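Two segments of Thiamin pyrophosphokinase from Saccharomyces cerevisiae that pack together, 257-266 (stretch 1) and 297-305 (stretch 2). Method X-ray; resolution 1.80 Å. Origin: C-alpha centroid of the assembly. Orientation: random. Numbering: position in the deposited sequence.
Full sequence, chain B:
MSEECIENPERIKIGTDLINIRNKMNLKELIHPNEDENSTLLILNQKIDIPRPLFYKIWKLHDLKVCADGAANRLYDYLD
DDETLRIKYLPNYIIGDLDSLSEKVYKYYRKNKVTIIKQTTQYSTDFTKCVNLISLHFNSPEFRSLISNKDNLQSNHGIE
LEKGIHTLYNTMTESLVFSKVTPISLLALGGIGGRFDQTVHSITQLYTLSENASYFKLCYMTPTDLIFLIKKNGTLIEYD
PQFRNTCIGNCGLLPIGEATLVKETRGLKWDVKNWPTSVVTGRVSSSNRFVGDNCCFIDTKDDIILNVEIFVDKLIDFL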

# COMPACT_ATOMS: atom_id res chain seq x y z
N GLY B 257 1.95 -10.12 -4.28
CA GLY B 257 2.28 -10.56 -5.63
C GLY B 257 2.26 -12.06 -5.87
O GLY B 257 1.96 -12.51 -6.98
N GLU B 258 2.60 -12.85 -4.85
CA GLU B 258 2.60 -14.29 -5.02
C GLU B 258 2.55 -15.03 -3.68
O GLU B 258 3.28 -14.71 -2.75
CB GLU B 258 3.82 -14.73 -5.84
CG GLU B 258 4.95 -15.41 -5.08
CD GLU B 258 6.09 -15.83 -5.99
OE1 GLU B 258 5.81 -16.27 -7.13
OE2 GLU B 258 7.26 -15.74 -5.58
N ALA B 259 1.67 -16.03 -3.60
CA ALA B 259 1.52 -16.83 -2.40
C ALA B 259 2.76 -17.67 -2.20
O ALA B 259 3.50 -17.94 -3.15
CB ALA B 259 0.30 -17.72 -2.52
N THR B 260 3.00 -18.09 -0.97
CA THR B 260 4.16 -18.92 -0.67
C THR B 260 3.92 -19.71 0.60
O THR B 260 2.79 -19.80 1.09
CB THR B 260 5.44 -18.06 -0.51
OG1 THR B 260 6.58 -18.91 -0.36
CG2 THR B 260 5.33 -17.14 0.71
N LEU B 261 4.98 -20.30 1.13
CA LEU B 261 4.89 -21.10 2.34
C LEU B 261 5.90 -20.61 3.37
O LEU B 261 7.08 -20.45 3.06
CB LEU B 261 5.18 -22.57 2.00
CG LEU B 261 5.20 -23.61 3.12
CD1 LEU B 261 3.79 -23.80 3.68
CD2 LEU B 261 5.73 -24.93 2.58
N VAL B 262 5.42 -20.36 4.58
CA VAL B 262 6.32 -19.93 5.64
C VAL B 262 6.75 -21.22 6.32
O VAL B 262 6.06 -21.75 7.18
CB VAL B 262 5.61 -19.02 6.67
CG1 VAL B 262 6.60 -18.61 7.76
CG2 VAL B 262 5.05 -17.79 5.98
N LYS B 263 7.90 -21.74 5.88
CA LYS B 263 8.42 -22.98 6.42
C LYS B 263 8.60 -22.93 7.93
O LYS B 263 8.24 -23.87 8.64
CB LYS B 263 9.76 -23.32 5.76
CG LYS B 263 10.39 -24.59 6.29
CD LYS B 263 11.55 -25.06 5.43
CE LYS B 263 12.12 -26.36 5.96
NZ LYS B 263 11.04 -27.35 6.21
N GLU B 264 9.14 -21.82 8.43
CA GLU B 264 9.36 -21.67 9.85
C GLU B 264 9.86 -20.29 10.25
O GLU B 264 10.59 -19.64 9.50
CB GLU B 264 10.36 -22.72 10.35
CG GLU B 264 11.01 -22.39 11.69
CD GLU B 264 12.04 -23.42 12.11
OE1 GLU B 264 12.86 -23.83 11.25
OE2 GLU B 264 12.05 -23.80 13.29
N THR B 265 9.45 -19.85 11.43
CA THR B 265 9.88 -18.57 11.98
C THR B 265 10.22 -18.84 13.43
O THR B 265 9.62 -19.70 14.07
CB THR B 265 8.78 -17.49 11.92
OG1 THR B 265 7.71 -17.85 12.80
CG2 THR B 265 8.27 -17.33 10.51
N ARG B 266 11.21 -18.12 13.94
CA ARG B 266 11.64 -18.24 15.32
C ARG B 266 11.92 -16.82 15.80
O ARG B 266 12.72 -16.11 15.19
CB ARG B 266 12.92 -19.08 15.43
CG ARG B 266 12.76 -20.54 15.04
CD ARG B 266 14.07 -21.30 15.27
NE ARG B 266 13.94 -22.73 14.99
CZ ARG B 266 14.92 -23.61 15.16
NH1 ARG B 266 16.11 -23.23 15.60
NH2 ARG B 266 14.71 -24.89 14.87
N PHE B 297 14.25 -15.18 13.11
CA PHE B 297 14.52 -16.01 11.95
C PHE B 297 13.25 -16.26 11.15
O PHE B 297 12.22 -16.66 11.70
CB PHE B 297 15.11 -17.35 12.40
CG PHE B 297 15.41 -18.30 11.26
CD1 PHE B 297 16.43 -18.02 10.35
CD2 PHE B 297 14.68 -19.48 11.12
CE1 PHE B 297 16.71 -18.91 9.31
CE2 PHE B 297 14.96 -20.37 10.09
CZ PHE B 297 15.98 -20.09 9.18
N ILE B 298 13.32 -16.01 9.84
CA ILE B 298 12.18 -16.23 8.96
C ILE B 298 12.62 -17.06 7.76
O ILE B 298 13.52 -16.66 7.02
CB ILE B 298 11.60 -14.89 8.46
CG1 ILE B 298 11.05 -14.10 9.65
CG2 ILE B 298 10.49 -15.14 7.45
CD1 ILE B 298 10.57 -12.70 9.31
N ASP B 299 11.98 -18.21 7.58
CA ASP B 299 12.31 -19.11 6.48
C ASP B 299 11.09 -19.33 5.59
O ASP B 299 10.15 -20.03 5.97
CB ASP B 299 12.79 -20.45 7.05
CG ASP B 299 13.24 -21.42 5.96
OD1 ASP B 299 13.11 -21.08 4.77
OD2 ASP B 299 13.72 -22.51 6.31
N THR B 300 11.12 -18.72 4.41
CA THR B 300 10.03 -18.85 3.45
C THR B 300 10.48 -19.59 2.20
O THR B 300 11.67 -19.59 1.87
CB THR B 300 9.47 -17.47 3.04
OG1 THR B 300 10.54 -16.64 2.57
CG2 THR B 300 8.79 -16.80 4.23
N LYS B 301 9.53 -20.21 1.52
CA LYS B 301 9.80 -20.97 0.30
C LYS B 301 10.20 -20.03 -0.84
O LYS B 301 11.06 -20.37 -1.67
CB LYS B 301 8.56 -21.77 -0.10
CG LYS B 301 8.80 -22.82 -1.17
CD LYS B 301 7.48 -23.47 -1.57
CE LYS B 301 7.70 -24.80 -2.25
NZ LYS B 301 8.31 -25.78 -1.30
N ASP B 302 9.57 -18.87 -0.88
CA ASP B 302 9.86 -17.86 -1.90
C ASP B 302 10.08 -16.52 -1.20
O ASP B 302 9.67 -16.35 -0.05
CB ASP B 302 8.69 -17.74 -2.88
CG ASP B 302 8.26 -19.07 -3.46
OD1 ASP B 302 7.39 -19.73 -2.86
OD2 ASP B 302 8.82 -19.47 -4.50
N ASP B 303 10.71 -15.58 -1.89
CA ASP B 303 10.95 -14.27 -1.30
C ASP B 303 9.63 -13.64 -0.87
O ASP B 303 8.60 -13.85 -1.52
CB ASP B 303 11.63 -13.32 -2.29
CG ASP B 303 12.98 -13.83 -2.76
OD1 ASP B 303 13.59 -14.66 -2.06
OD2 ASP B 303 13.43 -13.37 -3.84
N ILE B 304 9.66 -12.88 0.21
CA ILE B 304 8.46 -12.20 0.69
C ILE B 304 8.84 -10.79 1.11
O ILE B 304 10.02 -10.47 1.28
CB ILE B 304 7.82 -12.91 1.90
CG1 ILE B 304 8.74 -12.81 3.12
CG2 ILE B 304 7.52 -14.36 1.56
CD1 ILE B 304 8.03 -13.07 4.44
N ILE B 305 7.83 -9.94 1.28
CA ILE B 305 8.07 -8.57 1.70
C ILE B 305 7.82 -8.48 3.20
O ILE B 305 6.87 -9.05 3.72
CB ILE B 305 7.11 -7.58 1.00
CG1 ILE B 305 7.23 -7.73 -0.52
CG2 ILE B 305 7.43 -6.15 1.42
CD1 ILE B 305 8.62 -7.48 -1.07
O HOH W 1 5.68 -13.10 -1.96
O HOH W 2 13.67 -24.18 8.66

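Strand 260-266 and strand 297-300 of one chain lie antiparallel, their directions 150° apart and their axes 4.6 Å apart at closest approach; together the two stretches bury 682 Å². Phe297 opens the pairing with a closed pair of backbone hydrogen bonds to Arg266: Phe297 N to Arg266 O, 2.7 Å and nearly straight at 176°, and Arg266 N to Phe297 O, 2.9 Å. Phe297 O also receives a CA-H...O contact from Thr265 CA at 3.0 Å. The Phe297 ring meets Glu264 at its edge, OE1 lying 4.2 Å from CE2, where the ring hydrogens carry slight positive charge. Beside it, Glu264 OE2 accepts Arg266 NE at 2.8 Å in a salt bridge that ties two neighbours on the same face of the sheet. Ile298 pairs with Thr265 without backbone hydrogen bonds, so the chains draw in to a CA-CA distance of 4.5 Å, and Thr265 CG2 touches Ile298 CG1 at 4.3 Å on the other face. Asp299 restores the bonding: its N reaches Glu264 O at 2.8 Å, and its O accepts Glu264 N at 3.2 Å. A water joins the carboxylates, donating to Asp299 OD2 (2.9 Å) and Glu264 OE1 (2.7 Å). The register then slips by one residue in a bulge at Lys263, so that Thr300 pairs with Val262, their CG2 methyls 4.2 Å apart. Lys301 N donates to Leu261 O at 2.9 Å as stretch 2 leaves its strand. At Asp302, OD1 accepts the hydroxyl of Thr260 from OG1 at 2.8 Å, while the Asp302 carbonyl O takes Thr300 OG1 at 2.8 Å within the loop. A second water bridges Asp303 O and Glu258 O, donating to each at 3.0 Å. Finally, Ile304 CG2 packs against Thr260 CG2 at 3.6 Å, a methyl contact past the loop.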